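Long-range contact in putative thioesterase (Escherichia coli, PDB 5UGZ), which probably hydrolyses thioesters as a type II thioesterase, releasing intermediates from the colibactin NRPS/PKS assembly line: residues 38-50 with 238-250. Sequence-based numbering, arbitrary orientation.
Sequences MYYKWRSVLSDNI and VDKHFEQVVGYVN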
# COMPACT_ATOMS: atom_id res chain seq x y z
N MET A 38 7.52 -3.08 -8.29
CA MET A 38 6.66 -2.05 -8.88
C MET A 38 7.18 -0.66 -8.57
O MET A 38 6.87 0.29 -9.29
CB MET A 38 5.22 -2.20 -8.39
CG MET A 38 5.05 -1.90 -6.91
SD MET A 38 3.33 -1.84 -6.38
CE MET A 38 2.87 -0.12 -6.66
N TYR A 39 7.99 -0.52 -7.52
CA TYR A 39 8.52 0.76 -7.07
C TYR A 39 9.94 1.01 -7.53
O TYR A 39 10.46 2.10 -7.27
CB TYR A 39 8.48 0.85 -5.54
CG TYR A 39 7.10 0.80 -4.93
CD1 TYR A 39 6.24 1.87 -5.05
CD2 TYR A 39 6.67 -0.32 -4.23
CE1 TYR A 39 4.97 1.85 -4.50
CE2 TYR A 39 5.40 -0.36 -3.67
CZ TYR A 39 4.56 0.74 -3.80
OH TYR A 39 3.30 0.73 -3.26
N TYR A 40 10.59 0.05 -8.20
CA TYR A 40 11.97 0.28 -8.65
C TYR A 40 12.06 1.51 -9.55
O TYR A 40 13.04 2.27 -9.47
CB TYR A 40 12.52 -0.94 -9.40
CG TYR A 40 12.76 -2.21 -8.59
CD1 TYR A 40 12.79 -2.22 -7.21
CD2 TYR A 40 12.97 -3.42 -9.25
CE1 TYR A 40 13.02 -3.41 -6.51
CE2 TYR A 40 13.20 -4.59 -8.58
CZ TYR A 40 13.23 -4.60 -7.21
OH TYR A 40 13.44 -5.82 -6.58
N LYS A 41 11.05 1.72 -10.41
CA LYS A 41 11.03 2.82 -11.37
C LYS A 41 10.88 4.18 -10.68
O LYS A 41 11.13 5.21 -11.32
CB LYS A 41 9.89 2.62 -12.37
CG LYS A 41 8.51 2.57 -11.73
CD LYS A 41 7.43 2.34 -12.76
CE LYS A 41 6.06 2.16 -12.12
NZ LYS A 41 5.91 0.84 -11.44
N TRP A 42 10.46 4.20 -9.41
CA TRP A 42 10.31 5.45 -8.69
C TRP A 42 11.64 6.16 -8.49
O TRP A 42 11.65 7.37 -8.25
CB TRP A 42 9.67 5.19 -7.32
CG TRP A 42 8.21 4.91 -7.38
CD1 TRP A 42 7.54 4.25 -8.37
CD2 TRP A 42 7.23 5.30 -6.41
NE1 TRP A 42 6.20 4.19 -8.06
CE2 TRP A 42 5.99 4.83 -6.87
CE3 TRP A 42 7.29 6.00 -5.21
CZ2 TRP A 42 4.82 5.05 -6.17
CZ3 TRP A 42 6.13 6.21 -4.51
CH2 TRP A 42 4.91 5.75 -4.99
N ARG A 43 12.76 5.44 -8.56
CA ARG A 43 14.06 6.07 -8.35
C ARG A 43 14.45 7.01 -9.49
O ARG A 43 15.45 7.72 -9.37
CB ARG A 43 15.12 5.00 -8.16
CG ARG A 43 15.76 5.05 -6.79
CD ARG A 43 16.71 3.89 -6.62
NE ARG A 43 17.85 4.02 -7.53
CZ ARG A 43 18.37 3.02 -8.23
NH1 ARG A 43 17.86 1.79 -8.15
NH2 ARG A 43 19.39 3.25 -9.04
N SER A 44 13.66 7.09 -10.56
CA SER A 44 13.96 8.02 -11.64
C SER A 44 13.25 9.36 -11.50
O SER A 44 13.54 10.27 -12.28
CB SER A 44 13.62 7.39 -13.00
OG SER A 44 12.22 7.45 -13.26
N VAL A 45 12.34 9.50 -10.54
CA VAL A 45 11.62 10.76 -10.32
C VAL A 45 11.66 11.24 -8.87
O VAL A 45 11.44 12.43 -8.61
CB VAL A 45 10.15 10.63 -10.81
CG1 VAL A 45 10.07 10.84 -12.31
CG2 VAL A 45 9.60 9.25 -10.51
N LEU A 46 11.96 10.38 -7.91
CA LEU A 46 11.99 10.78 -6.51
C LEU A 46 13.08 11.82 -6.26
O LEU A 46 14.11 11.85 -6.93
CB LEU A 46 12.25 9.58 -5.60
CG LEU A 46 11.11 8.71 -5.12
CD1 LEU A 46 11.72 7.44 -4.60
CD2 LEU A 46 10.35 9.43 -4.00
N SER A 47 12.85 12.64 -5.24
CA SER A 47 13.78 13.71 -4.90
C SER A 47 15.11 13.11 -4.49
O SER A 47 15.18 12.05 -3.88
CB SER A 47 13.21 14.59 -3.79
OG SER A 47 12.09 15.33 -4.23
N ASP A 48 16.19 13.83 -4.80
CA ASP A 48 17.52 13.26 -4.65
C ASP A 48 17.90 12.95 -3.20
O ASP A 48 18.76 12.10 -2.97
CB ASP A 48 18.54 14.20 -5.29
CG ASP A 48 18.27 14.42 -6.77
OD1 ASP A 48 17.92 13.42 -7.44
OD2 ASP A 48 18.39 15.58 -7.25
N ASN A 49 17.28 13.61 -2.23
CA ASN A 49 17.51 13.27 -0.83
C ASN A 49 16.44 12.34 -0.26
O ASN A 49 16.22 12.33 0.95
CB ASN A 49 17.61 14.53 0.02
CG ASN A 49 16.28 15.14 0.28
OD1 ASN A 49 15.36 15.03 -0.53
ND2 ASN A 49 16.14 15.79 1.43
N ILE A 50 15.76 11.57 -1.11
CA ILE A 50 14.84 10.53 -0.67
C ILE A 50 15.44 9.19 -1.08
O ILE A 50 15.69 8.95 -2.27
CB ILE A 50 13.43 10.69 -1.26
CG1 ILE A 50 12.85 12.08 -0.94
CG2 ILE A 50 12.51 9.59 -0.73
CD1 ILE A 50 11.54 12.37 -1.62
N VAL A 238 -1.56 4.05 -10.07
CA VAL A 238 -0.29 4.11 -9.35
C VAL A 238 0.88 3.71 -10.24
O VAL A 238 2.02 4.15 -10.04
CB VAL A 238 -0.34 3.24 -8.07
CG1 VAL A 238 -0.31 1.75 -8.42
CG2 VAL A 238 0.79 3.60 -7.09
N ASP A 239 0.64 2.85 -11.23
CA ASP A 239 1.69 2.50 -12.18
C ASP A 239 1.65 3.39 -13.41
O ASP A 239 2.69 3.85 -13.87
CB ASP A 239 1.57 1.04 -12.65
CG ASP A 239 1.79 0.04 -11.53
OD1 ASP A 239 2.89 -0.01 -10.95
OD2 ASP A 239 0.84 -0.73 -11.26
N LYS A 240 0.45 3.62 -13.96
CA LYS A 240 0.35 4.34 -15.22
C LYS A 240 0.76 5.80 -15.07
O LYS A 240 1.37 6.37 -15.97
CB LYS A 240 -1.08 4.24 -15.77
CG LYS A 240 -1.20 4.81 -17.19
CD LYS A 240 -2.61 4.73 -17.73
CE LYS A 240 -2.64 5.08 -19.20
NZ LYS A 240 -4.03 5.38 -19.66
N HIS A 241 0.43 6.41 -13.94
CA HIS A 241 0.77 7.80 -13.67
C HIS A 241 1.73 7.90 -12.50
O HIS A 241 1.69 8.84 -11.70
CB HIS A 241 -0.49 8.62 -13.42
CG HIS A 241 -1.51 8.49 -14.51
ND1 HIS A 241 -1.21 8.72 -15.84
CD2 HIS A 241 -2.82 8.16 -14.47
CE1 HIS A 241 -2.29 8.53 -16.57
NE2 HIS A 241 -3.28 8.19 -15.77
N PHE A 242 2.64 6.93 -12.39
CA PHE A 242 3.55 6.91 -11.26
C PHE A 242 4.37 8.18 -11.17
O PHE A 242 4.80 8.55 -10.07
CB PHE A 242 4.46 5.68 -11.32
CG PHE A 242 5.67 5.87 -12.17
CD1 PHE A 242 6.91 6.10 -11.59
CD2 PHE A 242 5.59 5.80 -13.55
CE1 PHE A 242 8.03 6.27 -12.36
CE2 PHE A 242 6.71 5.97 -14.34
CZ PHE A 242 7.93 6.20 -13.75
N GLU A 243 4.62 8.86 -12.29
CA GLU A 243 5.48 10.04 -12.22
C GLU A 243 4.77 11.18 -11.52
O GLU A 243 5.41 11.98 -10.82
CB GLU A 243 5.94 10.48 -13.61
CG GLU A 243 6.16 9.36 -14.62
CD GLU A 243 4.86 8.82 -15.25
OE1 GLU A 243 4.90 7.75 -15.92
OE2 GLU A 243 3.79 9.46 -15.11
N GLN A 244 3.45 11.29 -11.70
CA GLN A 244 2.64 12.28 -10.99
C GLN A 244 2.52 11.93 -9.51
O GLN A 244 2.64 12.81 -8.65
CB GLN A 244 1.24 12.37 -11.61
CG GLN A 244 1.17 13.11 -12.93
CD GLN A 244 0.01 12.62 -13.79
OE1 GLN A 244 0.11 11.59 -14.46
NE2 GLN A 244 -1.10 13.36 -13.77
N VAL A 245 2.24 10.66 -9.21
CA VAL A 245 2.23 10.22 -7.82
C VAL A 245 3.54 10.59 -7.13
O VAL A 245 3.56 11.12 -6.02
CB VAL A 245 1.97 8.70 -7.74
CG1 VAL A 245 2.21 8.19 -6.33
CG2 VAL A 245 0.56 8.39 -8.17
N VAL A 246 4.67 10.32 -7.79
CA VAL A 246 5.93 10.70 -7.17
C VAL A 246 6.10 12.21 -7.17
O VAL A 246 6.82 12.75 -6.33
CB VAL A 246 7.14 10.04 -7.84
CG1 VAL A 246 8.38 10.57 -7.20
CG2 VAL A 246 7.11 8.51 -7.70
N GLY A 247 5.48 12.90 -8.13
CA GLY A 247 5.50 14.36 -8.10
C GLY A 247 4.87 14.90 -6.83
O GLY A 247 5.37 15.87 -6.24
N TYR A 248 3.78 14.27 -6.38
CA TYR A 248 3.08 14.64 -5.16
C TYR A 248 3.81 14.20 -3.90
O TYR A 248 3.86 14.94 -2.91
CB TYR A 248 1.67 14.04 -5.18
CG TYR A 248 0.79 14.77 -6.14
CD1 TYR A 248 0.45 16.10 -5.90
CD2 TYR A 248 0.30 14.17 -7.29
CE1 TYR A 248 -0.35 16.81 -6.76
CE2 TYR A 248 -0.51 14.88 -8.17
CZ TYR A 248 -0.83 16.21 -7.89
OH TYR A 248 -1.63 16.98 -8.72
N VAL A 249 4.36 12.98 -3.89
CA VAL A 249 5.21 12.56 -2.78
C VAL A 249 6.35 13.55 -2.60
O VAL A 249 6.67 13.94 -1.47
CB VAL A 249 5.75 11.13 -3.01
CG1 VAL A 249 6.85 10.81 -2.04
CG2 VAL A 249 4.64 10.11 -2.87
N ASN A 250 6.96 13.99 -3.71
CA ASN A 250 8.07 14.94 -3.65
C ASN A 250 7.64 16.25 -3.01
O ASN A 250 8.33 16.79 -2.14
CB ASN A 250 8.63 15.19 -5.05
CG ASN A 250 9.47 14.02 -5.59
OD1 ASN A 250 9.89 13.14 -4.84
ND2 ASN A 250 9.72 14.04 -6.89
O HOH W 1 3.90 2.77 -9.37
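Val246 sets its CG2 methyl over one face of the Trp42 indole, 3.8 Å from the centroid of the six-membered ring, a CH-pi contact at the tightly packed heart of the joint. Tyr39 CD1 lies over the opposite face, clamping the indole, while Val245 CG1 meets Trp42 CH2 at 3.9 Å. A water at the indole edge accepts from Trp42 NE1 (3.0 Å). The other methyl of Val246, CG1, placed anti to the backbone N (chi1 175°), packs against Leu46. Towards solvent, where Lys41 and Phe242 are partly exposed, the contact turns polar. There Lys41 lays its extended chain across the Phe242 ring, CD 3.8 Å above the centroid, before bending at chi4 to bring NZ to Asp239 OD1 (3.2 Å) in a salt bridge; Asp239 OD2 is hydrogen-bonded to Tyr31 OH. At the other end, the Asn250 amide grips two backbone groups: ND2 donates to Val45 O (2.9 Å), and OD1 accepts from Ser47 N (3.0 Å), which sits above the carbonyl plane. With an alanine in place of Asn250, both groups would probably lose these partners, leaving the type I beta turn Ser47-Ile50 less firmly held. Helix 242-259 is joined to the loop between strands 24-29 and 50-54 of the alpha/beta-hydrolase sheet, with Phe95 of strand 91-97 meeting Trp42 edge-to-face.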